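Local coordinates for protein T cell receptor gamma chain (Monodelphis domestica, PDB 7L15) that pairs with a T cell receptor mu chain to form the marsupial gamma-mu T cell receptor, which probably takes part in antigen recognition at the T cell surface, at residues V84-V89 with L113-E117; P10-T14 with F153-K158; A5-R9 with Y95-S99; Y34-Y38 with T79-I83; K122-P127 with Y205-L210. One frame throughout, in Å; residues are numbered along the deposited sequence.

Interaction 1 (V84-V89 with L113-E117); sequences VSDLQV and LIVTE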
# COMPACT_ATOMS: atom_id res chain seq x y z
N VAL B 84 8.73 -20.43 -7.15
CA VAL B 84 9.58 -19.78 -8.13
C VAL B 84 10.99 -20.32 -7.91
O VAL B 84 11.59 -20.08 -6.86
CB VAL B 84 9.51 -18.26 -8.01
CG1 VAL B 84 10.29 -17.58 -9.13
CG2 VAL B 84 8.07 -17.81 -8.03
N SER B 85 11.49 -21.07 -8.88
CA SER B 85 12.77 -21.75 -8.73
C SER B 85 13.91 -20.88 -9.26
O SER B 85 13.70 -19.91 -10.00
CB SER B 85 12.77 -23.09 -9.47
OG SER B 85 11.63 -23.86 -9.14
N ASP B 86 15.12 -21.27 -8.88
CA ASP B 86 16.38 -20.73 -9.41
C ASP B 86 16.32 -19.21 -9.50
O ASP B 86 16.50 -18.60 -10.55
CB ASP B 86 16.71 -21.36 -10.77
CG ASP B 86 18.07 -20.91 -11.31
OD1 ASP B 86 19.08 -21.09 -10.59
OD2 ASP B 86 18.14 -20.39 -12.44
N LEU B 87 16.03 -18.61 -8.35
CA LEU B 87 15.79 -17.18 -8.26
C LEU B 87 16.96 -16.39 -8.83
O LEU B 87 18.13 -16.73 -8.62
CB LEU B 87 15.54 -16.80 -6.81
CG LEU B 87 14.19 -17.37 -6.36
CD1 LEU B 87 13.99 -17.20 -4.86
CD2 LEU B 87 13.05 -16.69 -7.13
N GLN B 88 16.63 -15.34 -9.58
CA GLN B 88 17.56 -14.33 -10.05
C GLN B 88 17.05 -12.96 -9.61
O GLN B 88 15.87 -12.80 -9.31
CB GLN B 88 17.71 -14.37 -11.57
CG GLN B 88 18.01 -15.77 -12.14
CD GLN B 88 19.34 -16.31 -11.66
OE1 GLN B 88 20.31 -15.57 -11.47
NE2 GLN B 88 19.40 -17.63 -11.45
N VAL B 89 17.96 -11.98 -9.59
CA VAL B 89 17.55 -10.64 -9.16
C VAL B 89 16.39 -10.15 -10.01
O VAL B 89 15.45 -9.53 -9.50
CB VAL B 89 18.74 -9.66 -9.20
CG1 VAL B 89 19.81 -10.08 -8.20
CG2 VAL B 89 19.34 -9.61 -10.62
N LEU B 113 8.59 -10.55 -3.43
CA LEU B 113 9.77 -11.39 -3.57
C LEU B 113 10.98 -10.48 -3.76
O LEU B 113 10.99 -9.64 -4.67
CB LEU B 113 9.59 -12.35 -4.74
CG LEU B 113 10.74 -13.29 -5.03
CD1 LEU B 113 10.95 -14.19 -3.81
CD2 LEU B 113 10.45 -14.12 -6.29
N ILE B 114 11.98 -10.62 -2.91
CA ILE B 114 13.19 -9.83 -3.00
C ILE B 114 14.35 -10.79 -3.21
O ILE B 114 14.64 -11.61 -2.34
CB ILE B 114 13.41 -8.98 -1.74
CG1 ILE B 114 12.20 -8.08 -1.49
CG2 ILE B 114 14.72 -8.18 -1.87
CD1 ILE B 114 12.21 -7.43 -0.12
N VAL B 115 15.00 -10.68 -4.36
CA VAL B 115 16.17 -11.49 -4.65
C VAL B 115 17.35 -10.54 -4.71
O VAL B 115 17.33 -9.55 -5.46
CB VAL B 115 16.01 -12.27 -5.96
CG1 VAL B 115 17.12 -13.34 -6.09
CG2 VAL B 115 14.63 -12.92 -6.00
N THR B 116 18.37 -10.83 -3.92
CA THR B 116 19.55 -9.98 -3.87
C THR B 116 20.81 -10.84 -3.96
O THR B 116 20.82 -12.01 -3.55
CB THR B 116 19.58 -9.11 -2.61
OG1 THR B 116 20.80 -8.35 -2.59
CG2 THR B 116 19.51 -9.96 -1.38
N GLU B 117 21.85 -10.26 -4.52
CA GLU B 117 23.14 -10.93 -4.57
C GLU B 117 24.03 -10.59 -3.39
O GLU B 117 25.14 -11.12 -3.30
CB GLU B 117 23.85 -10.61 -5.89
CG GLU B 117 23.82 -11.77 -6.89
CD GLU B 117 23.73 -11.32 -8.34
OE1 GLU B 117 24.32 -10.27 -8.68
OE2 GLU B 117 23.05 -12.00 -9.14

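Interaction 2 (P10-T14 with F153-K158); sequences PISIT and FPNVVK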
# COMPACT_ATOMS: atom_id res chain seq x y z
N PRO B 10 3.76 -14.97 4.08
CA PRO B 10 4.19 -13.69 4.67
C PRO B 10 4.17 -12.55 3.66
O PRO B 10 3.98 -12.80 2.47
CB PRO B 10 5.61 -13.99 5.16
CG PRO B 10 6.05 -15.19 4.40
CD PRO B 10 4.82 -16.00 4.18
N ILE B 11 4.33 -11.31 4.12
CA ILE B 11 4.22 -10.17 3.22
C ILE B 11 5.43 -10.04 2.31
O ILE B 11 5.36 -9.37 1.28
CB ILE B 11 4.00 -8.88 4.03
CG1 ILE B 11 5.22 -8.59 4.90
CG2 ILE B 11 2.81 -9.04 4.93
CD1 ILE B 11 5.12 -7.27 5.63
N SER B 12 6.55 -10.68 2.65
CA SER B 12 7.71 -10.65 1.79
C SER B 12 8.49 -11.94 1.95
O SER B 12 8.36 -12.66 2.95
CB SER B 12 8.60 -9.44 2.08
OG SER B 12 9.14 -9.52 3.39
N ILE B 13 9.31 -12.24 0.94
CA ILE B 13 10.25 -13.35 0.94
C ILE B 13 11.56 -12.83 0.38
O ILE B 13 11.60 -12.31 -0.75
CB ILE B 13 9.73 -14.54 0.09
CG1 ILE B 13 8.35 -14.98 0.57
CG2 ILE B 13 10.70 -15.72 0.14
CD1 ILE B 13 7.77 -16.15 -0.21
N THR B 14 12.63 -12.93 1.16
CA THR B 14 13.95 -12.48 0.75
C THR B 14 14.84 -13.68 0.47
O THR B 14 14.86 -14.64 1.24
CB THR B 14 14.61 -11.58 1.82
OG1 THR B 14 13.74 -10.49 2.13
CG2 THR B 14 15.92 -11.01 1.30
N PHE B 153 14.64 -5.45 8.68
CA PHE B 153 15.08 -5.79 7.35
C PHE B 153 14.35 -7.07 6.97
O PHE B 153 14.33 -8.01 7.77
CB PHE B 153 16.59 -6.01 7.25
CG PHE B 153 17.05 -6.28 5.85
CD1 PHE B 153 16.96 -7.55 5.31
CD2 PHE B 153 17.55 -5.25 5.07
CE1 PHE B 153 17.36 -7.77 4.01
CE2 PHE B 153 17.96 -5.47 3.78
CZ PHE B 153 17.86 -6.73 3.25
N PRO B 154 13.75 -7.15 5.77
CA PRO B 154 13.77 -6.16 4.68
C PRO B 154 12.88 -4.93 4.92
O PRO B 154 12.23 -4.86 5.95
CB PRO B 154 13.25 -6.97 3.49
CG PRO B 154 12.26 -7.90 4.12
CD PRO B 154 12.83 -8.27 5.48
N ASN B 155 12.87 -3.99 3.96
CA ASN B 155 12.11 -2.75 4.04
C ASN B 155 10.63 -2.92 3.69
O ASN B 155 10.06 -2.12 2.95
CB ASN B 155 12.75 -1.70 3.13
CG ASN B 155 12.75 -2.11 1.66
OD1 ASN B 155 12.68 -3.29 1.33
ND2 ASN B 155 12.84 -1.12 0.76
N VAL B 156 9.99 -3.97 4.19
CA VAL B 156 8.59 -4.25 3.94
C VAL B 156 7.94 -4.52 5.29
O VAL B 156 8.44 -5.33 6.07
CB VAL B 156 8.40 -5.47 3.00
CG1 VAL B 156 6.93 -5.71 2.74
CG2 VAL B 156 9.14 -5.27 1.69
N VAL B 157 6.82 -3.85 5.56
CA VAL B 157 6.14 -4.00 6.83
C VAL B 157 4.71 -3.53 6.65
O VAL B 157 4.42 -2.70 5.78
CB VAL B 157 6.88 -3.22 7.95
CG1 VAL B 157 6.69 -1.72 7.76
CG2 VAL B 157 6.42 -3.67 9.36
N LYS B 158 3.81 -4.08 7.45
CA LYS B 158 2.39 -3.77 7.41
C LYS B 158 1.93 -3.53 8.84
O LYS B 158 2.22 -4.35 9.73
CB LYS B 158 1.60 -4.91 6.76
CG LYS B 158 0.09 -4.76 6.76
CD LYS B 158 -0.59 -5.89 5.98
CE LYS B 158 -2.12 -5.75 5.94
NZ LYS B 158 -2.76 -6.97 5.34
O HOH W 1 8.92 -7.83 5.71

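Interaction 3 (A5-R9 with Y95-S99); sequences ALEQR and YHCAS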
# COMPACT_ATOMS: atom_id res chain seq x y z
N ALA B 5 -12.42 -13.68 -1.36
CA ALA B 5 -11.28 -12.98 -0.78
C ALA B 5 -10.06 -13.90 -0.74
O ALA B 5 -10.18 -15.10 -0.47
CB ALA B 5 -11.58 -12.49 0.64
N LEU B 6 -8.89 -13.32 -0.99
CA LEU B 6 -7.64 -14.06 -1.06
C LEU B 6 -6.63 -13.46 -0.09
O LEU B 6 -6.49 -12.24 -0.01
CB LEU B 6 -7.06 -14.05 -2.48
CG LEU B 6 -7.97 -14.35 -3.67
CD1 LEU B 6 -8.85 -13.16 -4.01
CD2 LEU B 6 -7.11 -14.74 -4.87
N GLU B 7 -5.93 -14.33 0.63
CA GLU B 7 -4.98 -13.94 1.67
C GLU B 7 -3.59 -14.43 1.29
O GLU B 7 -3.42 -15.56 0.84
CB GLU B 7 -5.41 -14.54 3.03
CG GLU B 7 -4.46 -14.22 4.19
CD GLU B 7 -4.70 -15.11 5.42
OE1 GLU B 7 -4.25 -16.28 5.42
OE2 GLU B 7 -5.31 -14.64 6.40
N GLN B 8 -2.58 -13.57 1.48
CA GLN B 8 -1.21 -13.87 1.10
C GLN B 8 -0.28 -13.52 2.25
O GLN B 8 -0.26 -12.37 2.70
CB GLN B 8 -0.79 -13.12 -0.17
CG GLN B 8 -1.50 -13.59 -1.43
CD GLN B 8 -0.93 -12.94 -2.70
OE1 GLN B 8 -1.55 -12.04 -3.28
NE2 GLN B 8 0.24 -13.41 -3.14
N ARG B 9 0.49 -14.49 2.72
CA ARG B 9 1.40 -14.31 3.84
C ARG B 9 2.54 -15.31 3.66
O ARG B 9 2.31 -16.39 3.10
CB ARG B 9 0.71 -14.54 5.21
CG ARG B 9 -0.34 -13.49 5.59
CD ARG B 9 -0.88 -13.70 7.01
NE ARG B 9 -2.05 -12.86 7.27
CZ ARG B 9 -2.61 -12.71 8.47
NH1 ARG B 9 -2.11 -13.33 9.53
NH2 ARG B 9 -3.68 -11.94 8.61
N TYR B 95 4.05 -10.36 -6.22
CA TYR B 95 3.30 -11.47 -6.79
C TYR B 95 1.92 -11.53 -6.15
O TYR B 95 1.80 -11.66 -4.92
CB TYR B 95 4.05 -12.78 -6.56
CG TYR B 95 5.34 -12.90 -7.34
CD1 TYR B 95 6.41 -12.05 -7.09
CD2 TYR B 95 5.50 -13.86 -8.34
CE1 TYR B 95 7.58 -12.14 -7.79
CE2 TYR B 95 6.68 -13.95 -9.06
CZ TYR B 95 7.72 -13.08 -8.78
OH TYR B 95 8.92 -13.14 -9.46
N HIS B 96 0.89 -11.42 -6.97
CA HIS B 96 -0.49 -11.43 -6.52
C HIS B 96 -1.18 -12.69 -7.02
O HIS B 96 -1.09 -13.01 -8.21
CB HIS B 96 -1.26 -10.23 -7.05
CG HIS B 96 -0.70 -8.90 -6.64
ND1 HIS B 96 -1.19 -8.19 -5.57
CD2 HIS B 96 0.26 -8.12 -7.20
CE1 HIS B 96 -0.53 -7.05 -5.46
NE2 HIS B 96 0.36 -6.99 -6.43
N CYS B 97 -1.88 -13.38 -6.14
CA CYS B 97 -2.84 -14.36 -6.62
C CYS B 97 -4.16 -13.67 -6.90
O CYS B 97 -4.46 -12.61 -6.35
CB CYS B 97 -3.03 -15.50 -5.63
SG CYS B 97 -3.59 -15.02 -4.00
N ALA B 98 -4.95 -14.25 -7.80
CA ALA B 98 -6.18 -13.62 -8.21
C ALA B 98 -7.22 -14.69 -8.51
O ALA B 98 -6.89 -15.85 -8.75
CB ALA B 98 -5.98 -12.73 -9.44
N SER B 99 -8.49 -14.27 -8.52
CA SER B 99 -9.57 -15.16 -8.91
C SER B 99 -10.68 -14.39 -9.61
O SER B 99 -11.06 -13.30 -9.18
CB SER B 99 -10.16 -15.90 -7.70
OG SER B 99 -11.07 -16.89 -8.14

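Interaction 4 (Y34-Y38 with T79-I83); sequences YVHWY and TCRLI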
# COMPACT_ATOMS: atom_id res chain seq x y z
N TYR B 34 -10.21 -21.73 -10.75
CA TYR B 34 -8.88 -21.33 -11.20
C TYR B 34 -8.30 -20.27 -10.27
O TYR B 34 -8.98 -19.32 -9.87
CB TYR B 34 -8.93 -20.83 -12.64
CG TYR B 34 -9.40 -21.93 -13.56
CD1 TYR B 34 -8.50 -22.83 -14.10
CD2 TYR B 34 -10.75 -22.11 -13.81
CE1 TYR B 34 -8.93 -23.87 -14.91
CE2 TYR B 34 -11.20 -23.14 -14.62
CZ TYR B 34 -10.28 -24.02 -15.17
OH TYR B 34 -10.72 -25.04 -15.97
N VAL B 35 -7.04 -20.48 -9.89
CA VAL B 35 -6.25 -19.51 -9.14
C VAL B 35 -5.19 -18.96 -10.08
O VAL B 35 -4.43 -19.74 -10.68
CB VAL B 35 -5.62 -20.16 -7.89
CG1 VAL B 35 -4.80 -19.13 -7.13
CG2 VAL B 35 -6.71 -20.75 -7.01
N HIS B 36 -5.15 -17.64 -10.22
CA HIS B 36 -4.26 -16.96 -11.15
C HIS B 36 -3.13 -16.27 -10.39
O HIS B 36 -3.36 -15.74 -9.30
CB HIS B 36 -5.02 -15.92 -11.98
CG HIS B 36 -6.24 -16.46 -12.65
ND1 HIS B 36 -6.30 -16.70 -14.01
CD2 HIS B 36 -7.46 -16.80 -12.15
CE1 HIS B 36 -7.50 -17.17 -14.32
NE2 HIS B 36 -8.22 -17.23 -13.21
N TRP B 37 -1.93 -16.27 -10.97
CA TRP B 37 -0.75 -15.67 -10.34
C TRP B 37 -0.19 -14.60 -11.25
O TRP B 37 0.31 -14.90 -12.34
CB TRP B 37 0.32 -16.72 -10.03
CG TRP B 37 0.02 -17.51 -8.79
CD1 TRP B 37 -0.56 -18.73 -8.72
CD2 TRP B 37 0.27 -17.10 -7.44
NE1 TRP B 37 -0.68 -19.13 -7.41
CE2 TRP B 37 -0.18 -18.14 -6.61
CE3 TRP B 37 0.85 -15.98 -6.86
CZ2 TRP B 37 -0.07 -18.08 -5.22
CZ3 TRP B 37 0.94 -15.92 -5.48
CH2 TRP B 37 0.48 -16.97 -4.68
N TYR B 38 -0.28 -13.34 -10.81
CA TYR B 38 0.22 -12.18 -11.53
C TYR B 38 1.48 -11.66 -10.86
O TYR B 38 1.69 -11.86 -9.66
CB TYR B 38 -0.84 -11.05 -11.58
CG TYR B 38 -2.02 -11.33 -12.52
CD1 TYR B 38 -3.06 -12.17 -12.15
CD2 TYR B 38 -2.09 -10.72 -13.76
CE1 TYR B 38 -4.13 -12.41 -13.00
CE2 TYR B 38 -3.15 -10.95 -14.62
CZ TYR B 38 -4.16 -11.80 -14.24
OH TYR B 38 -5.21 -12.02 -15.10
N THR B 79 -5.01 -24.45 0.29
CA THR B 79 -4.18 -23.30 -0.05
C THR B 79 -3.43 -23.55 -1.35
O THR B 79 -2.82 -24.61 -1.53
CB THR B 79 -3.18 -23.03 1.07
OG1 THR B 79 -3.86 -22.40 2.16
CG2 THR B 79 -2.04 -22.14 0.60
N CYS B 80 -3.48 -22.58 -2.26
CA CYS B 80 -2.64 -22.62 -3.45
C CYS B 80 -1.30 -21.96 -3.18
O CYS B 80 -1.23 -20.91 -2.54
CB CYS B 80 -3.34 -21.93 -4.63
SG CYS B 80 -2.47 -22.19 -6.21
N ARG B 81 -0.23 -22.59 -3.66
CA ARG B 81 1.13 -22.13 -3.45
C ARG B 81 1.85 -22.00 -4.79
O ARG B 81 1.70 -22.86 -5.66
CB ARG B 81 1.92 -23.09 -2.52
CG ARG B 81 1.43 -23.11 -1.07
CD ARG B 81 2.26 -24.06 -0.20
NE ARG B 81 3.55 -23.49 0.19
CZ ARG B 81 3.88 -23.14 1.43
NH1 ARG B 81 5.08 -22.62 1.69
NH2 ARG B 81 3.02 -23.32 2.42
N LEU B 82 2.62 -20.93 -4.94
CA LEU B 82 3.44 -20.69 -6.12
C LEU B 82 4.90 -20.87 -5.76
O LEU B 82 5.40 -20.21 -4.84
CB LEU B 82 3.19 -19.29 -6.68
CG LEU B 82 4.14 -18.80 -7.79
CD1 LEU B 82 3.89 -19.57 -9.08
CD2 LEU B 82 4.02 -17.30 -8.01
N ILE B 83 5.60 -21.73 -6.48
CA ILE B 83 7.03 -21.92 -6.29
C ILE B 83 7.76 -21.29 -7.46
O ILE B 83 7.45 -21.57 -8.63
CB ILE B 83 7.40 -23.41 -6.16
CG1 ILE B 83 6.82 -23.99 -4.88
CG2 ILE B 83 8.93 -23.56 -6.19
CD1 ILE B 83 7.45 -25.30 -4.46

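Interaction 5 (K122-P127 with Y205-L210); sequences KKPPKP and YQHEDL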
# COMPACT_ATOMS: atom_id res chain seq x y z
N LYS B 122 17.72 -11.23 8.11
CA LYS B 122 16.43 -10.65 8.47
C LYS B 122 16.50 -10.13 9.90
O LYS B 122 17.18 -10.68 10.76
CB LYS B 122 15.31 -11.68 8.34
CG LYS B 122 15.19 -12.32 6.96
CD LYS B 122 13.93 -13.19 6.78
CE LYS B 122 13.82 -14.33 7.79
NZ LYS B 122 14.73 -15.48 7.51
N LYS B 123 15.80 -9.02 10.14
CA LYS B 123 15.81 -8.39 11.46
C LYS B 123 14.38 -7.92 11.73
O LYS B 123 13.78 -7.24 10.88
CB LYS B 123 16.78 -7.21 11.55
CG LYS B 123 18.19 -7.52 11.10
CD LYS B 123 19.21 -6.56 11.69
CE LYS B 123 18.96 -5.13 11.27
NZ LYS B 123 20.21 -4.36 11.41
N PRO B 124 13.83 -8.24 12.90
CA PRO B 124 12.43 -7.90 13.17
C PRO B 124 12.30 -6.47 13.65
O PRO B 124 13.24 -5.91 14.24
CB PRO B 124 12.05 -8.89 14.28
CG PRO B 124 13.33 -9.08 15.04
CD PRO B 124 14.47 -8.94 14.03
N PRO B 125 11.15 -5.84 13.42
CA PRO B 125 10.93 -4.50 13.98
C PRO B 125 11.10 -4.49 15.49
O PRO B 125 10.69 -5.42 16.19
CB PRO B 125 9.49 -4.18 13.57
CG PRO B 125 9.19 -5.11 12.42
CD PRO B 125 9.97 -6.35 12.71
N LYS B 126 11.72 -3.41 16.00
CA LYS B 126 11.73 -3.10 17.42
C LYS B 126 10.73 -1.96 17.68
O LYS B 126 11.01 -0.80 17.34
CB LYS B 126 13.13 -2.70 17.87
N PRO B 127 9.56 -2.24 18.25
CA PRO B 127 8.55 -1.18 18.40
C PRO B 127 8.82 -0.28 19.60
O PRO B 127 9.33 -0.71 20.63
CB PRO B 127 7.25 -1.97 18.60
CG PRO B 127 7.66 -3.27 19.12
CD PRO B 127 9.04 -3.56 18.62
N TYR B 205 1.37 -5.46 13.75
CA TYR B 205 2.28 -5.38 12.61
C TYR B 205 2.68 -6.76 12.13
O TYR B 205 2.70 -7.73 12.89
CB TYR B 205 3.53 -4.52 12.93
CG TYR B 205 4.44 -5.04 14.02
CD1 TYR B 205 4.21 -4.73 15.35
CD2 TYR B 205 5.56 -5.81 13.71
CE1 TYR B 205 5.06 -5.20 16.35
CE2 TYR B 205 6.42 -6.26 14.68
CZ TYR B 205 6.16 -5.97 16.00
OH TYR B 205 7.03 -6.45 16.95
N GLN B 206 2.99 -6.84 10.84
CA GLN B 206 3.49 -8.05 10.19
C GLN B 206 4.84 -7.75 9.55
O GLN B 206 5.08 -6.65 9.05
CB GLN B 206 2.53 -8.58 9.11
CG GLN B 206 1.20 -9.07 9.64
CD GLN B 206 0.20 -9.27 8.52
OE1 GLN B 206 0.52 -9.83 7.48
NE2 GLN B 206 -1.02 -8.79 8.72
N HIS B 207 5.70 -8.76 9.54
CA HIS B 207 7.03 -8.61 8.98
C HIS B 207 7.57 -9.99 8.70
O HIS B 207 7.21 -10.96 9.38
CB HIS B 207 7.96 -7.86 9.93
CG HIS B 207 9.26 -7.49 9.29
ND1 HIS B 207 10.35 -8.33 9.29
CD2 HIS B 207 9.61 -6.40 8.58
CE1 HIS B 207 11.34 -7.76 8.63
NE2 HIS B 207 10.92 -6.58 8.20
N GLU B 208 8.45 -10.07 7.69
CA GLU B 208 8.93 -11.38 7.24
C GLU B 208 9.71 -12.09 8.35
O GLU B 208 9.69 -13.32 8.42
CB GLU B 208 9.78 -11.22 5.98
CG GLU B 208 10.29 -12.54 5.40
CD GLU B 208 11.31 -12.36 4.26
OE1 GLU B 208 11.37 -11.26 3.67
OE2 GLU B 208 12.04 -13.33 3.96
N ASP B 209 10.36 -11.35 9.24
CA ASP B 209 11.11 -12.02 10.29
C ASP B 209 10.20 -12.58 11.38
O ASP B 209 10.68 -13.33 12.23
CB ASP B 209 12.15 -11.09 10.90
CG ASP B 209 13.28 -11.86 11.57
OD1 ASP B 209 13.84 -12.77 10.93
OD2 ASP B 209 13.60 -11.56 12.74
N LEU B 210 8.92 -12.22 11.37
CA LEU B 210 7.92 -12.79 12.25
C LEU B 210 7.21 -13.98 11.61
O LEU B 210 6.32 -14.56 12.25
CB LEU B 210 6.88 -11.73 12.61
CG LEU B 210 7.38 -10.44 13.26
CD1 LEU B 210 6.19 -9.61 13.67
CD2 LEU B 210 8.26 -10.74 14.45

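Interaction 1 (V84-V89 with L113-E117)
At the start of the 113-117 segment, L113 points its side chain into the interior of the V domain, where its CD2 lies 3.8 Å from L87 CD2 and 4.5 Å from V84 CG1. I114 faces the other way and leaves this contact. V115 turns inward again and is the centre of the packing: its CG1 rests 3.9 Å from L87 CB, and its CB lies 3.4 Å from the carbonyl O of Q88. The alternation is that of a sheet strand with one face on the core. V115 O and, past T116, E117 OE2 lie 3.7 and 3.9 Å from V89 CG1, at the exposed margin. The turn opposite is braced internally by Q88 NE2, which donates to D86 O and D86 OD2, both at 3.2 Å. The contact thus joins the E-F loop, between strands 79-84 and 93-101, to the end of strand G, with S92 OG bonded to V89 O and V115 N, while L87 and L113 also touch strands 12-16 and 21-28.

Interaction 2 (P10-T14 with F153-K158)
This is an interdomain contact, in which the start of strand 12-16 of the V domain packs side by side with the loop between strands 142-152 and 158-163 of the C domain. It is mainly van der Waals in nature, supplemented by one bridging water. I11 supplies the apolar part: its CD1 reaches 3.7 Å from V156 CG1 and 3.6 Å from V157 CA. S12 and T14, two residues apart on the same strand face, both approach the ring of P154, with S12 OG and T14 OG1 each 3.6 Å from P154 CG. P154, preceded by a cis peptide bond, directs its CA-to-CB bond toward the V-domain strand. Between the backbones sits a water that donates to S12 OG at 2.9 Å and to V156 O at 2.6 Å, filling the space beside the S12 CB to V156 CB approach of 4.1 Å. E208, in the C-domain segment 205-210, accepts hydrogen bonds from S12 OG and T14 N. Around this interface, P154 and V156 also lean on I114 and R112 of strand 104-116, I11 touches Q206 of strand 201-206, and K158 reaches back in a salt bridge to E109 of strand 104-116.

Interaction 3 (A5-R9 with Y95-S99)
Two hydrogen bonds made by the side-chain amide of Q8, one given and one accepted, tie the N-terminal segment to strand 95-99: NE2 of Q8 donates to Y95 O at 2.9 Å, and C97 N donates to Q8 OE1 at 3.2 Å. One side chain thereby satisfies backbone groups on both sides of H96, and OE1 also accepts from G110 N on strand 104-116. This is the core of an immunoglobulin V domain, where a buried glutamine just after strand 5-7 (strand A) meets strand F beside the intersheet disulfide, here C25 to C97. Strand 5-7 belongs to one sheet and strand 95-99 to the other; their axes run nearly antiparallel, at 158°, and come within 7.8 Å, so that side chains rather than backbones bridge the gap. The aliphatic part of Q8 contributes too, CG lying 3.6 Å from C97 SG. L6 packs beyond it against A98 and S99, also touching C25, I27 and V106. H96, directed sideways, meets W53 of the mu chain edge-to-face, so strand 95-99 also takes part in the heterodimer interface. L6 CD2 packs against the disulfide and the adjoining backbone, 3.6 Å from both C97 SG and A98 CA.

Interaction 4 (Y34-Y38 with T79-I83)
W37 adopts chi1 of -79° (m) and chi2 of 97°, which swings its indole across the gap between the two sheets of the V domain and sets one ring face against strand 79-83. L82, with chi1 t and chi2 p, meets that face through its CB, 3.7 Å from the centroid of the six-membered ring and 15° off the normal, a CH-pi contact. C80 (chi1 t) lies at the ring edge: its SG is 3.7 Å from W37 NE1, nearly in the indole plane. V35, also t, adds a looser apolar contact, CG1 to C80 SG at 4.0 Å. The strands cross at -34° with axes 9.1 Å apart, the face-to-face packing of a beta sandwich, and W37 is the tryptophan characteristic of immunoglobulin domains, touching C25 of the disulfide. H36 and Y38 point oppositely, and Y38 OH bonds to L118 N of the mu chain. The contact thus rests on apolar packing, CH-pi and edge-on sulfur-aromatic contacts, with W37 NE1 buried without a hydrogen-bonding partner.

Interaction 5 (K122-P127 with Y205-L210)
P125 forms the apolar centre, lodged between two aromatic side chains: its CD lies over one face of the H207 ring, 4.0 Å from the centroid in a CH-pi contact, and its CG is 3.8 Å from Y205 CE2. P127 continues the packing along the tyrosine, with CG 4.3 Å from Y205 CE1, and P124 CB meets L210 CD2 at 4.2 Å. In the immunoglobulin C domain this proline-rich lead into strand 126-130 lies against the end of strand 201-206, so the contact joins the two sheets of the sandwich. Residues 208-210 then make a 3-10 turn held by D209 N to H207 ND1 at 3.0 Å and L210 N to H207 O at 2.9 Å. K122 and D209 form the polar edge: D209 OD2 sits 3.0 Å from P124 CD, and D209 OD1 lies 3.2 Å from K122 CB and 4.5 Å from K122 NZ, too far for a salt bridge. K122 CD passes 3.4 Å from E208 OE2, of a buried carboxylate bound by S12 and T14 N.

Interactions 3 and 4 are buried contacts between the two V-domain sheets, their centres about 8 Å apart. They share the indole of W37, and strands 93-101 and 34-40 are hydrogen-bonded neighbours. The first is polar at its heart; the second has no hydrogen bond and is apolar and aromatic apart from the buried W37 NE1. Interactions 1, 2 and 5 are partly buried. Interaction 1 is aliphatic inside and meets interaction 2 where I114 N probably hydrogen-bonds I13 O. Interaction 2 alone spans both domains and is closest to interaction 5, whose E208 reaches S12, their centres about 8 Å apart. Proline-rich interaction 5 lies on the opposite side of the chain's centre from 3 and 4.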